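Local coordinates for BRAMP domain protein (Streptomyces davawensis, PDB 5MLD), which replaces the C-8 methyl group of FMN with an amino group drawn from glutamate, a step in the biosynthesis of the antibiotic roseoflavin, at residues A5-T10 / G23-A28; V42-H47 / T97-V102; L85-P90 / N147-L152; G128-G133 / R190-N195. All coordinates share one frame; numbering follows the deposited sequence. Where two conformers were deposited one is given.

Interaction 1. Residues A5-T10 / G23-A28; sequences ALILNT and GLIDKA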
loop_
_atom_site.group_PDB
_atom_site.type_symbol
_atom_site.label_atom_id
_atom_site.label_comp_id
_atom_site.label_asym_id
_atom_site.label_seq_id
_atom_site.Cartn_x
_atom_site.Cartn_y
_atom_site.Cartn_z
ATOM N N ALA A 5 27.523 -4.442 -8.074
ATOM C CA ALA A 5 26.358 -4.087 -7.278
ATOM C C ALA A 5 26.426 -2.602 -6.953
ATOM O O ALA A 5 27.445 -2.123 -6.451
ATOM C CB ALA A 5 26.303 -4.902 -5.988
ATOM N N LEU A 6 25.347 -1.882 -7.237
ATOM C CA LEU A 6 25.256 -0.461 -6.954
ATOM C C LEU A 6 24.246 -0.285 -5.829
ATOM O O LEU A 6 23.091 -0.689 -5.969
ATOM C CB LEU A 6 24.834 0.320 -8.193
ATOM C CG LEU A 6 24.668 1.824 -7.957
ATOM C CD1 LEU A 6 26.003 2.468 -7.511
ATOM C CD2 LEU A 6 24.102 2.476 -9.192
ATOM N N ILE A 7 24.684 0.287 -4.709
ATOM C CA ILE A 7 23.831 0.477 -3.536
ATOM C C ILE A 7 23.577 1.965 -3.398
ATOM O O ILE A 7 24.526 2.737 -3.256
ATOM C CB ILE A 7 24.477 -0.084 -2.263
ATOM C CG1 ILE A 7 24.897 -1.553 -2.496
ATOM C CG2 ILE A 7 23.497 0.057 -1.087
ATOM C CD1 ILE A 7 25.735 -2.176 -1.373
ATOM N N LEU A 8 22.309 2.372 -3.447
ATOM C CA LEU A 8 21.950 3.791 -3.384
ATOM C C LEU A 8 21.389 4.074 -1.996
ATOM O O LEU A 8 20.279 3.647 -1.672
ATOM C CB LEU A 8 20.930 4.166 -4.461
ATOM C CG LEU A 8 21.362 3.862 -5.896
ATOM C CD1 LEU A 8 20.266 4.301 -6.874
ATOM C CD2 LEU A 8 22.688 4.545 -6.206
ATOM N N ASN A 9 22.169 4.770 -1.165
ATOM C CA ASN A 9 21.653 5.245 0.113
ATOM C C ASN A 9 20.808 6.482 -0.164
ATOM O O ASN A 9 21.336 7.523 -0.574
ATOM C CB ASN A 9 22.790 5.569 1.081
ATOM C CG ASN A 9 22.275 5.922 2.445
ATOM O OD1 ASN A 9 21.117 6.307 2.582
ATOM N ND2 ASN A 9 23.117 5.785 3.460
ATOM N N THR A 10 19.499 6.381 0.075
ATOM C CA THR A 10 18.600 7.481 -0.262
ATOM C C THR A 10 18.204 8.308 0.962
ATOM O O THR A 10 17.155 8.966 0.949
ATOM C CB THR A 10 17.370 6.940 -1.001
ATOM O OG1 THR A 10 16.719 5.954 -0.204
ATOM C CG2 THR A 10 17.816 6.239 -2.311
ATOM N N GLY A 23 24.096 1.755 8.262
ATOM C CA GLY A 23 24.470 0.571 9.019
ATOM C C GLY A 23 24.150 -0.724 8.294
ATOM O O GLY A 23 24.944 -1.663 8.309
ATOM N N LEU A 24 22.988 -0.790 7.635
ATOM C CA LEU A 24 22.663 -1.980 6.849
ATOM C C LEU A 24 23.584 -2.111 5.633
ATOM O O LEU A 24 24.016 -3.223 5.288
ATOM C CB LEU A 24 21.191 -1.947 6.415
ATOM C CG LEU A 24 20.160 -2.179 7.522
ATOM C CD1 LEU A 24 19.789 -0.849 8.209
ATOM C CD2 LEU A 24 18.942 -2.917 6.994
ATOM N N ILE A 25 23.891 -0.991 4.981
ATOM C CA ILE A 25 24.811 -0.982 3.842
ATOM C C ILE A 25 26.177 -1.498 4.266
ATOM O O ILE A 25 26.807 -2.306 3.561
ATOM C CB ILE A 25 24.904 0.433 3.243
ATOM C CG1 ILE A 25 23.523 0.939 2.799
ATOM C CG2 ILE A 25 25.925 0.487 2.099
ATOM C CD1 ILE A 25 23.558 2.330 2.176
ATOM N N ASP A 26 26.644 -1.060 5.435
ATOM C CA ASP A 26 27.957 -1.483 5.909
ATOM C C ASP A 26 28.030 -2.993 6.136
ATOM O O ASP A 26 29.120 -3.568 6.034
ATOM C CB ASP A 26 28.321 -0.715 7.183
ATOM C CG ASP A 26 28.638 0.759 6.905
ATOM O OD1 ASP A 26 28.989 1.105 5.745
ATOM O OD2 ASP A 26 28.553 1.573 7.848
ATOM N N LYS A 27 26.909 -3.647 6.453
ATOM C CA LYS A 27 26.904 -5.112 6.531
ATOM C C LYS A 27 26.902 -5.755 5.145
ATOM O O LYS A 27 27.562 -6.786 4.929
ATOM C CB LYS A 27 25.683 -5.624 7.299
ATOM C CG LYS A 27 25.497 -5.118 8.732
ATOM C CD LYS A 27 26.427 -5.825 9.674
ATOM C CE LYS A 27 25.897 -5.754 11.103
ATOM N NZ LYS A 27 26.950 -6.119 12.055
ATOM N N ALA A 28 26.139 -5.182 4.209
ATOM C CA ALA A 28 25.964 -5.802 2.898
ATOM C C ALA A 28 27.236 -5.733 2.055
ATOM O O ALA A 28 27.517 -6.650 1.272
ATOM C CB ALA A 28 24.820 -5.125 2.156
#
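Ile-25, on helix 20-34, reaches down onto strand 4-9 and fits against Ile-7 and Asn-9. From its CB two branches diverge. The short one, CG2, lies 4.0 Å from CG2 of Ile-7. The longer one starts at CG1, which is also packed on that Ile-7 methyl, and runs fully extended (chi2 -179°), so that its tip CD1 is carried on towards the strand. There the methyl has Ile-7 CG2 at 4.0 Å and, closer, Asn-9 CB at 3.5 Å. It also rests near the amide, with Asn-9 ND2 at 3.7 Å. The two isoleucines lie alongside each other, pointing opposite ways, and the Asn-9 side chain runs across the end of Ile-25.

Asn-9 is thus apolar at its root and polar at its end. With CG anti to the backbone N (chi1 -174°), its amide can bond on two sides: OD1 accepts from Thr-11 N, while ND2 bonds Gln-22 OE1 and, weakly, Ser-19 OG. These bonds should fix the amide's rotation and tie it to Thr-11 and Ser-19, two FMN-binding residues; the bound product is about 5 Å from the Asn-9 side chain at the nearest atoms. This apolar strand-helix seam, ending in a polar residue beside the FMN site, belongs to the first beta-alpha-beta unit (4-9, 20-34, 38-43) and is characteristic of a flavodoxin-like fold.

Interaction 2. Residues V42-H47 / T97-V102; sequences VRVIDH and TSAAHV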
loop_
_atom_site.group_PDB
_atom_site.type_symbol
_atom_site.label_atom_id
_atom_site.label_comp_id
_atom_site.label_asym_id
_atom_site.label_seq_id
_atom_site.Cartn_x
_atom_site.Cartn_y
_atom_site.Cartn_z
ATOM N N VAL A 42 26.495 4.936 -3.388
ATOM C CA VAL A 42 26.261 6.332 -3.747
ATOM C C VAL A 42 25.201 6.870 -2.805
ATOM O O VAL A 42 24.157 6.235 -2.626
ATOM C CB VAL A 42 25.812 6.467 -5.212
ATOM C CG1 VAL A 42 25.301 7.863 -5.490
ATOM C CG2 VAL A 42 26.980 6.131 -6.143
ATOM N N ARG A 43 25.478 8.010 -2.166
ATOM C CA ARG A 43 24.454 8.666 -1.347
ATOM C C ARG A 43 23.841 9.743 -2.224
ATOM O O ARG A 43 24.466 10.773 -2.478
ATOM C CB ARG A 43 25.005 9.259 -0.053
ATOM C CG ARG A 43 23.859 9.830 0.764
ATOM C CD ARG A 43 24.345 10.465 2.087
ATOM N NE ARG A 43 25.027 9.506 2.960
ATOM C CZ ARG A 43 25.300 9.738 4.240
ATOM N NH1 ARG A 43 24.924 10.879 4.788
ATOM N NH2 ARG A 43 25.929 8.830 4.984
ATOM N N VAL A 44 22.630 9.475 -2.723
ATOM C CA VAL A 44 22.122 10.229 -3.857
ATOM C C VAL A 44 21.871 11.689 -3.492
ATOM O O VAL A 44 22.014 12.570 -4.346
ATOM C CB VAL A 44 20.853 9.553 -4.423
ATOM C CG1 VAL A 44 21.153 8.110 -4.826
ATOM C CG2 VAL A 44 19.742 9.565 -3.407
ATOM N N ILE A 45 21.535 11.975 -2.229
ATOM C CA ILE A 45 21.260 13.352 -1.821
ATOM C C ILE A 45 22.513 14.221 -1.889
ATOM O O ILE A 45 22.408 15.456 -1.921
ATOM C CB ILE A 45 20.632 13.388 -0.407
ATOM C CG1 ILE A 45 19.923 14.719 -0.149
ATOM C CG2 ILE A 45 21.664 13.143 0.695
ATOM C CD1 ILE A 45 18.638 14.874 -0.891
ATOM N N ASP A 46 23.704 13.619 -1.913
ATOM C CA ASP A 46 24.918 14.417 -2.055
ATOM C C ASP A 46 25.046 15.025 -3.433
ATOM O O ASP A 46 25.881 15.912 -3.631
ATOM C CB ASP A 46 26.176 13.581 -1.833
ATOM C CG ASP A 46 26.320 13.089 -0.408
ATOM O OD1 ASP A 46 25.644 13.624 0.498
ATOM O OD2 ASP A 46 27.113 12.151 -0.206
ATOM N N HIS A 47 24.266 14.542 -4.384
ATOM C CA HIS A 47 24.430 14.876 -5.785
ATOM C C HIS A 47 23.279 15.729 -6.288
ATOM O O HIS A 47 22.140 15.608 -5.828
ATOM C CB HIS A 47 24.543 13.595 -6.601
ATOM C CG HIS A 47 25.745 12.794 -6.241
ATOM N ND1 HIS A 47 26.990 13.051 -6.776
ATOM C CD2 HIS A 47 25.914 11.794 -5.344
ATOM C CE1 HIS A 47 27.871 12.221 -6.242
ATOM N NE2 HIS A 47 27.241 11.444 -5.379
ATOM N N THR A 97 12.129 7.180 0.845
ATOM C CA THR A 97 12.293 8.626 1.004
ATOM C C THR A 97 11.948 9.374 -0.283
ATOM O O THR A 97 11.868 8.799 -1.375
ATOM C CB THR A 97 13.714 9.008 1.407
ATOM O OG1 THR A 97 14.625 8.638 0.358
ATOM C CG2 THR A 97 14.109 8.370 2.723
ATOM N N SER A 98 11.752 10.696 -0.148
ATOM C CA SER A 98 11.508 11.500 -1.342
ATOM C C SER A 98 12.699 11.450 -2.292
ATOM O O SER A 98 12.524 11.582 -3.513
ATOM C CB SER A 98 11.186 12.954 -0.974
ATOM O OG SER A 98 12.261 13.539 -0.262
ATOM N N ALA A 99 13.914 11.255 -1.756
ATOM C CA ALA A 99 15.098 11.138 -2.612
ATOM C C ALA A 99 15.052 9.883 -3.480
ATOM O O ALA A 99 15.364 9.939 -4.678
ATOM C CB ALA A 99 16.370 11.142 -1.761
ATOM N N ALA A 100 14.701 8.741 -2.888
ATOM C CA ALA A 100 14.472 7.525 -3.668
ATOM C C ALA A 100 13.377 7.750 -4.699
ATOM O O ALA A 100 13.457 7.272 -5.841
ATOM C CB ALA A 100 14.098 6.374 -2.726
ATOM N N HIS A 101 12.358 8.512 -4.313
ATOM C CA HIS A 101 11.208 8.767 -5.168
ATOM C C HIS A 101 11.609 9.538 -6.425
ATOM O O HIS A 101 11.169 9.210 -7.536
ATOM C CB HIS A 101 10.190 9.540 -4.328
ATOM C CG HIS A 101 8.789 9.504 -4.835
ATOM N ND1 HIS A 101 7.714 9.680 -3.993
ATOM C CD2 HIS A 101 8.274 9.341 -6.079
ATOM C CE1 HIS A 101 6.596 9.610 -4.690
ATOM N NE2 HIS A 101 6.904 9.422 -5.961
ATOM N N VAL A 102 12.444 10.573 -6.269
ATOM C CA VAL A 102 12.930 11.326 -7.430
ATOM C C VAL A 102 13.719 10.412 -8.362
ATOM O O VAL A 102 13.511 10.417 -9.584
ATOM C CB VAL A 102 13.779 12.527 -6.977
ATOM C CG1 VAL A 102 14.439 13.191 -8.180
ATOM C CG2 VAL A 102 12.895 13.537 -6.256
#
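Ala-99, in the first turn of helix 98-107, takes up both Val-44 and Ile-45 on its single methyl. The contact packs the 3-10 turn directly after strand 38-43 on the start of the helix, close to the FMN-binding Leu-12. The closer approach is Val-44 CG2 to Ala-99 CB, 4.1 Å. With CG1 anti to the carbonyl carbon (chi1 -57°), CG2 is left between backbone N and carbonyl carbon, facing the helix. Ile-45 joins less snugly: its CD1 is 4.5 Å from Ala-99 CB, barely a touch.

Past this buried spot the chain turns outwards, and the partly exposed Asp-46, ending the 3-10 turn, and His-47, just after it, bond to Ser-15 and Glu-71 respectively. Thr-97 is the N-cap of its helix, its OG1 accepting a nearly straight bond from Ala-100 N (3.2 Å, 173°) and pairing also with Thr-10 O. Ser-98 and His-101 bond to a second subunit.

Between the segments the touch is purely methyl on methyl. Such chemistry implies fit without directional hold; direction probably comes from the cap and subunit contacts on the helix side, and from Ser-15 and the Asn-9 backbone on the other.

Interaction 3. Residues L85-P90 / N147-L152; sequences LVIATP and NNLGRL. With 8DP (8-demethyl-8-aminoriboflavin-5'-phosphate), chain I.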
loop_
_atom_site.group_PDB
_atom_site.type_symbol
_atom_site.label_atom_id
_atom_site.label_comp_id
_atom_site.label_asym_id
_atom_site.label_seq_id
_atom_site.Cartn_x
_atom_site.Cartn_y
_atom_site.Cartn_z
ATOM N N LEU A 85 21.056 -3.723 -8.459
ATOM C CA LEU A 85 20.684 -2.421 -7.912
ATOM C C LEU A 85 20.057 -2.655 -6.543
ATOM O O LEU A 85 19.043 -3.343 -6.434
ATOM C CB LEU A 85 19.705 -1.686 -8.833
ATOM C CG LEU A 85 19.251 -0.335 -8.250
ATOM C CD1 LEU A 85 20.427 0.629 -8.201
ATOM C CD2 LEU A 85 18.119 0.284 -9.040
ATOM N N VAL A 86 20.693 -2.153 -5.499
ATOM C CA VAL A 86 20.131 -2.222 -4.158
ATOM C C VAL A 86 19.712 -0.817 -3.784
ATOM O O VAL A 86 20.569 0.062 -3.621
ATOM C CB VAL A 86 21.130 -2.768 -3.136
ATOM C CG1 VAL A 86 20.489 -2.759 -1.744
ATOM C CG2 VAL A 86 21.618 -4.166 -3.550
ATOM N N ILE A 87 18.410 -0.600 -3.614
ATOM C CA ILE A 87 17.944 0.651 -3.022
ATOM C C ILE A 87 18.020 0.497 -1.509
ATOM O O ILE A 87 17.468 -0.451 -0.942
ATOM C CB ILE A 87 16.516 0.996 -3.468
ATOM C CG1 ILE A 87 16.396 1.094 -4.999
ATOM C CG2 ILE A 87 16.061 2.289 -2.767
ATOM C CD1 ILE A 87 17.175 2.220 -5.615
ATOM N N ALA A 88 18.720 1.408 -0.855
ATOM C CA ALA A 88 18.878 1.347 0.595
ATOM C C ALA A 88 18.198 2.596 1.136
ATOM O O ALA A 88 18.792 3.678 1.142
ATOM C CB ALA A 88 20.344 1.265 1.004
ATOM N N THR A 89 16.962 2.442 1.594
ATOM C CA THR A 89 16.188 3.634 1.864
ATOM C C THR A 89 15.710 3.674 3.308
ATOM O O THR A 89 15.247 2.663 3.851
ATOM C CB THR A 89 14.977 3.737 0.909
ATOM O OG1 THR A 89 14.290 4.970 1.157
ATOM C CG2 THR A 89 14.008 2.548 1.071
ATOM N N PRO A 90 15.815 4.827 3.959
ATOM C CA PRO A 90 14.991 5.061 5.144
ATOM C C PRO A 90 13.529 5.054 4.728
ATOM O O PRO A 90 13.190 5.204 3.549
ATOM C CB PRO A 90 15.425 6.454 5.624
ATOM C CG PRO A 90 16.616 6.828 4.823
ATOM C CD PRO A 90 16.579 6.021 3.561
ATOM N N ASN A 147 7.982 -3.716 -6.931
ATOM C CA ASN A 147 7.035 -3.721 -8.043
ATOM C C ASN A 147 7.465 -2.743 -9.132
ATOM O O ASN A 147 7.473 -3.085 -10.321
ATOM C CB ASN A 147 5.622 -3.371 -7.559
ATOM C CG ASN A 147 4.609 -3.306 -8.716
ATOM O OD1 ASN A 147 4.194 -2.225 -9.162
ATOM N ND2 ASN A 147 4.255 -4.463 -9.233
ATOM N N ASN A 148 7.821 -1.513 -8.751
ATOM C CA ASN A 148 8.221 -0.539 -9.762
ATOM C C ASN A 148 9.485 -0.969 -10.489
ATOM O O ASN A 148 9.588 -0.802 -11.711
ATOM C CB ASN A 148 8.438 0.843 -9.159
ATOM C CG ASN A 148 8.810 1.860 -10.218
ATOM O OD1 ASN A 148 7.943 2.348 -10.943
ATOM N ND2 ASN A 148 10.100 2.155 -10.345
ATOM N N LEU A 149 10.463 -1.511 -9.761
ATOM C CA LEU A 149 11.681 -1.973 -10.426
ATOM C C LEU A 149 11.379 -3.146 -11.343
ATOM O O LEU A 149 11.944 -3.243 -12.440
ATOM C CB LEU A 149 12.740 -2.340 -9.392
ATOM C CG LEU A 149 13.288 -1.141 -8.610
ATOM C CD1 LEU A 149 14.325 -1.617 -7.596
ATOM C CD2 LEU A 149 13.866 -0.059 -9.554
ATOM N N GLY A 150 10.474 -4.033 -10.907
ATOM C CA GLY A 150 9.991 -5.103 -11.771
ATOM C C GLY A 150 9.455 -4.604 -13.101
ATOM O O GLY A 150 9.689 -5.224 -14.137
ATOM N N ARG A 151 8.731 -3.471 -13.093
ATOM C CA ARG A 151 8.188 -2.927 -14.345
ATOM C C ARG A 151 9.293 -2.517 -15.311
ATOM O O ARG A 151 9.094 -2.547 -16.530
ATOM C CB ARG A 151 7.282 -1.716 -14.073
ATOM C CG ARG A 151 5.890 -2.043 -13.541
ATOM C CD ARG A 151 5.021 -0.777 -13.377
ATOM N NE ARG A 151 4.407 -0.296 -14.622
ATOM C CZ ARG A 151 4.918 0.668 -15.386
ATOM N NH1 ARG A 151 6.057 1.247 -15.037
ATOM N NH2 ARG A 151 4.299 1.057 -16.497
ATOM N N LEU A 152 10.465 -2.149 -14.785
ATOM C CA LEU A 152 11.574 -1.649 -15.586
ATOM C C LEU A 152 12.428 -2.753 -16.185
ATOM O O LEU A 152 13.190 -2.491 -17.124
ATOM C CB LEU A 152 12.471 -0.742 -14.731
ATOM C CG LEU A 152 11.830 0.485 -14.098
ATOM C CD1 LEU A 152 12.881 1.248 -13.298
ATOM C CD2 LEU A 152 11.179 1.380 -15.171
HETATM C C4 8DP I . 12.917 7.033 9.822
HETATM C C5 8DP I . 11.874 7.448 10.867
HETATM C C8 8DP I . 10.984 11.276 9.216
HETATM N N3 8DP I . 8.256 8.189 8.637
HETATM C C2 8DP I . 15.480 6.783 10.003
HETATM N N2 8DP I . 11.891 12.384 9.377
HETATM N N1 8DP I . 10.585 7.725 10.105
HETATM C C6 8DP I . 10.346 8.948 9.567
HETATM O O6 8DP I . 14.392 8.696 10.815
HETATM N N4 8DP I . 9.911 5.496 10.430
HETATM C C12 8DP I . 9.156 9.185 8.845
HETATM C C13 8DP I . 9.687 6.727 9.905
HETATM C C14 8DP I . 8.521 6.962 9.163
HETATM C C15 8DP I . 7.631 5.894 8.991
HETATM C C16 8DP I . 9.045 4.521 10.242
HETATM C C1 8DP I . 16.690 7.571 9.490
HETATM C C3 8DP I . 14.290 7.724 9.816
HETATM C C7 8DP I . 11.259 10.013 9.779
HETATM C C9 8DP I . 9.780 11.486 8.483
HETATM O O1 8DP I . 19.577 6.808 7.007
HETATM P P1 8DP I . 18.707 7.721 7.898
HETATM O O2 8DP I . 19.549 8.189 9.136
HETATM O O3 8DP I . 18.176 8.922 7.128
HETATM O O4 8DP I . 17.474 6.846 8.467
HETATM O O5 8DP I . 15.398 5.592 9.303
HETATM O O7 8DP I . 12.701 6.155 8.965
HETATM C C10 8DP I . 9.464 12.837 7.877
HETATM C C11 8DP I . 8.897 10.452 8.302
HETATM O O8 8DP I . 6.457 6.051 8.254
HETATM N N5 8DP I . 7.917 4.702 9.529
HETATM O O9 8DP I . 9.264 3.224 10.769
#
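Thr-89 OG1 has three polar partners near the end of its strand. It donates to Pro-90 O at 2.6 Å, approaching in the carbonyl plane on a lone pair (C=O...donor angle 138°). It also accepts from Thr-97 N and has a weak bond with Thr-10 OG1, which together should hold the hydroxyl in place.

The seam with helix 138-152 lies earlier along the strand and is wholly apolar. Leu-149 straddles two residues of one sheet face: its CD2 meets Leu-85 CD2 at 4.3 Å, and its CD1 meets Ile-87 CG1 at the same distance. Both approaches are relaxed, and Leu-104 and Ala-127 pack on Leu-149 as well.

At the far end Pro-90 touches the ligand with two ring carbons, CG 3.5 Å from phosphate oxygen O3 and CB 3.5 Å from the ester oxygen O4. A parallel strand inside the sheet, with a helix packed on one face and the phosphate of the bound flavin near its C-terminal end, is as expected of a flavodoxin-like fold.

Interaction 4. Residues G128-G133 / R190-N195; sequences GLLMCG and RFMVAN. With 8DP (8-demethyl-8-aminoriboflavin-5'-phosphate), chain I.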
loop_
_atom_site.group_PDB
_atom_site.type_symbol
_atom_site.label_atom_id
_atom_site.label_comp_id
_atom_site.label_asym_id
_atom_site.label_seq_id
_atom_site.Cartn_x
_atom_site.Cartn_y
_atom_site.Cartn_z
ATOM N N GLY A 128 17.608 -5.634 -5.154
ATOM C CA GLY A 128 17.422 -5.942 -3.756
ATOM C C GLY A 128 17.100 -4.662 -3.014
ATOM O O GLY A 128 17.136 -3.566 -3.579
ATOM N N LEU A 129 16.798 -4.810 -1.735
ATOM C CA LEU A 129 16.310 -3.676 -0.973
ATOM C C LEU A 129 16.872 -3.753 0.438
ATOM O O LEU A 129 16.854 -4.826 1.047
ATOM C CB LEU A 129 14.789 -3.705 -0.964
ATOM C CG LEU A 129 14.004 -2.466 -0.612
ATOM C CD1 LEU A 129 14.368 -1.326 -1.564
ATOM C CD2 LEU A 129 12.569 -2.852 -0.776
ATOM N N LEU A 130 17.392 -2.630 0.936
ATOM C CA LEU A 130 17.709 -2.448 2.349
ATOM C C LEU A 130 16.854 -1.304 2.882
ATOM O O LEU A 130 16.783 -0.244 2.253
ATOM C CB LEU A 130 19.193 -2.134 2.553
ATOM C CG LEU A 130 20.195 -3.198 2.078
ATOM C CD1 LEU A 130 21.593 -2.664 2.194
ATOM C CD2 LEU A 130 20.056 -4.519 2.875
ATOM N N MET A 131 16.190 -1.508 4.024
ATOM C CA MET A 131 15.301 -0.470 4.544
ATOM C C MET A 131 15.521 -0.276 6.036
ATOM O O MET A 131 15.831 -1.225 6.767
ATOM C CB MET A 131 13.822 -0.799 4.291
ATOM C CG MET A 131 13.395 -0.758 2.841
ATOM S SD MET A 131 11.784 -1.526 2.661
ATOM C CE MET A 131 12.132 -3.248 2.962
ATOM N N CYS A 132 15.327 0.958 6.493
ATOM C CA CYS A 132 15.457 1.278 7.913
ATOM C C CYS A 132 14.311 2.202 8.295
ATOM O O CYS A 132 14.143 3.248 7.677
ATOM C CB CYS A 132 16.798 1.959 8.205
ATOM S SG CYS A 132 17.156 1.854 9.926
ATOM N N GLY A 133 13.512 1.811 9.291
ATOM C CA GLY A 133 12.494 2.689 9.824
ATOM C C GLY A 133 12.551 2.659 11.340
ATOM O O GLY A 133 13.148 1.762 11.933
ATOM N N ARG A 190 21.924 -11.214 4.950
ATOM C CA ARG A 190 22.685 -12.328 4.376
ATOM C C ARG A 190 21.881 -13.087 3.323
ATOM O O ARG A 190 22.428 -13.442 2.266
ATOM C CB ARG A 190 23.157 -13.268 5.480
ATOM C CG ARG A 190 24.274 -12.654 6.353
ATOM C CD ARG A 190 24.691 -13.572 7.523
ATOM N NE ARG A 190 25.848 -13.035 8.244
ATOM C CZ ARG A 190 27.118 -13.214 7.882
ATOM N NH1 ARG A 190 27.418 -13.943 6.808
ATOM N NH2 ARG A 190 28.097 -12.681 8.609
ATOM N N PHE A 191 20.596 -13.349 3.592
ATOM C CA PHE A 191 19.707 -13.937 2.587
ATOM C C PHE A 191 19.742 -13.108 1.310
ATOM O O PHE A 191 19.912 -13.630 0.199
ATOM C CB PHE A 191 18.251 -13.986 3.091
ATOM C CG PHE A 191 17.973 -14.949 4.230
ATOM C CD1 PHE A 191 18.956 -15.759 4.777
ATOM C CD2 PHE A 191 16.683 -15.036 4.740
ATOM C CE1 PHE A 191 18.659 -16.623 5.812
ATOM C CE2 PHE A 191 16.368 -15.901 5.775
ATOM C CZ PHE A 191 17.357 -16.698 6.316
ATOM N N MET A 192 19.548 -11.799 1.459
ATOM C CA MET A 192 19.415 -10.930 0.302
ATOM C C MET A 192 20.680 -10.940 -0.538
ATOM O O MET A 192 20.609 -11.020 -1.768
ATOM C CB MET A 192 19.078 -9.513 0.761
ATOM C CG MET A 192 18.773 -8.546 -0.351
ATOM S SD MET A 192 20.237 -7.762 -1.050
ATOM C CE MET A 192 21.072 -7.132 0.400
ATOM N N VAL A 193 21.850 -10.842 0.106
ATOM C CA VAL A 193 23.103 -10.820 -0.650
ATOM C C VAL A 193 23.320 -12.150 -1.370
ATOM O O VAL A 193 23.690 -12.185 -2.553
ATOM C CB VAL A 193 24.278 -10.491 0.282
ATOM C CG1 VAL A 193 25.622 -10.698 -0.457
ATOM C CG2 VAL A 193 24.141 -9.061 0.762
ATOM N N ALA A 194 23.110 -13.257 -0.661
ATOM C CA ALA A 194 23.317 -14.565 -1.279
ATOM C C ALA A 194 22.404 -14.751 -2.487
ATOM O O ALA A 194 22.844 -15.227 -3.545
ATOM C CB ALA A 194 23.088 -15.674 -0.254
ATOM N N ASN A 195 21.137 -14.360 -2.360
ATOM C CA ASN A 195 20.167 -14.643 -3.417
ATOM C C ASN A 195 20.283 -13.667 -4.588
ATOM O O ASN A 195 20.210 -14.088 -5.748
ATOM C CB ASN A 195 18.739 -14.625 -2.850
ATOM C CG ASN A 195 18.432 -15.805 -1.952
ATOM O OD1 ASN A 195 19.176 -16.787 -1.905
ATOM N ND2 ASN A 195 17.311 -15.725 -1.247
HETATM C C4 8DP I . 12.917 7.033 9.822
HETATM C C5 8DP I . 11.874 7.448 10.867
HETATM C C8 8DP I . 10.984 11.276 9.216
HETATM N N3 8DP I . 8.256 8.189 8.637
HETATM C C2 8DP I . 15.480 6.783 10.003
HETATM N N2 8DP I . 11.891 12.384 9.377
HETATM N N1 8DP I . 10.585 7.725 10.105
HETATM C C6 8DP I . 10.346 8.948 9.567
HETATM O O6 8DP I . 14.392 8.696 10.815
HETATM N N4 8DP I . 9.911 5.496 10.430
HETATM C C12 8DP I . 9.156 9.185 8.845
HETATM C C13 8DP I . 9.687 6.727 9.905
HETATM C C14 8DP I . 8.521 6.962 9.163
HETATM C C15 8DP I . 7.631 5.894 8.991
HETATM C C16 8DP I . 9.045 4.521 10.242
HETATM C C1 8DP I . 16.690 7.571 9.490
HETATM C C3 8DP I . 14.290 7.724 9.816
HETATM C C7 8DP I . 11.259 10.013 9.779
HETATM C C9 8DP I . 9.780 11.486 8.483
HETATM O O1 8DP I . 19.577 6.808 7.007
HETATM P P1 8DP I . 18.707 7.721 7.898
HETATM O O2 8DP I . 19.549 8.189 9.136
HETATM O O3 8DP I . 18.176 8.922 7.128
HETATM O O4 8DP I . 17.474 6.846 8.467
HETATM O O5 8DP I . 15.398 5.592 9.303
HETATM O O7 8DP I . 12.701 6.155 8.965
HETATM C C10 8DP I . 9.464 12.837 7.877
HETATM C C11 8DP I . 8.897 10.452 8.302
HETATM O O8 8DP I . 6.457 6.051 8.254
HETATM N N5 8DP I . 7.917 4.702 9.529
HETATM O O9 8DP I . 9.264 3.224 10.769
#
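Gly-128, within strand 125-132, offers a bare CA, and the sulfur of Met-192 settles over it, SD to CA 4.3 Å. Next comes Leu-129, whose side chain turns from the helix; its carbonyl oxygen, though, lies 4.4 Å from Met-192 CG. At Leu-130 the contact is tightest: CD2 meets Met-192 CE at 3.7 Å, the two side chains crossing at about a right angle. Met-192 manages this because its chain bends at chi2 (-86°) and again at chi3, turning the CE methyl towards the end of Leu-130.

Farther on, the segment leaves the helix for the flavin. Cys-132 O comes within 3.1 Å of ribityl oxygen O5, and Gly-133 C is 3.4 Å from O9, the carbonyl oxygen on C16 of the flavin's pyrimidine ring; both residues bind FMN.

Helix 183-205 thus packs on a sheet strand of the flavodoxin-like fold, segments 128-132 and 190-195 running nearly antiparallel (160°). Met-192 also leans on Tyr-32 of helix 20-34, Leu-129 packs on Val-145 of helix 138-152, and the neighbouring strand 84-92 touches Leu-130 through Val-86 and Ala-88.

In the fold
All four contacts are buried and serve one sheet, whose strands 38-43, 4-9, 84-92 and 125-132 lie side by side and are joined by backbone bonds such as Leu-8 O to Ala-88 N. Interaction 3 sits at the heart of the chain, about 2 Å from its centre; the others lie 12 to 15 Å out. Each relies on apolar side chains, but interaction 1 adds an amide next to the FMN site, and interaction 4 a thioether. Interactions 3 and 4 both end at the bound flavin, on neighbouring strands. Interaction 2 meets a second subunit through helix 98-107; interactions 3 and 4 both border a third, and interaction 3 touches the second and fourth as well.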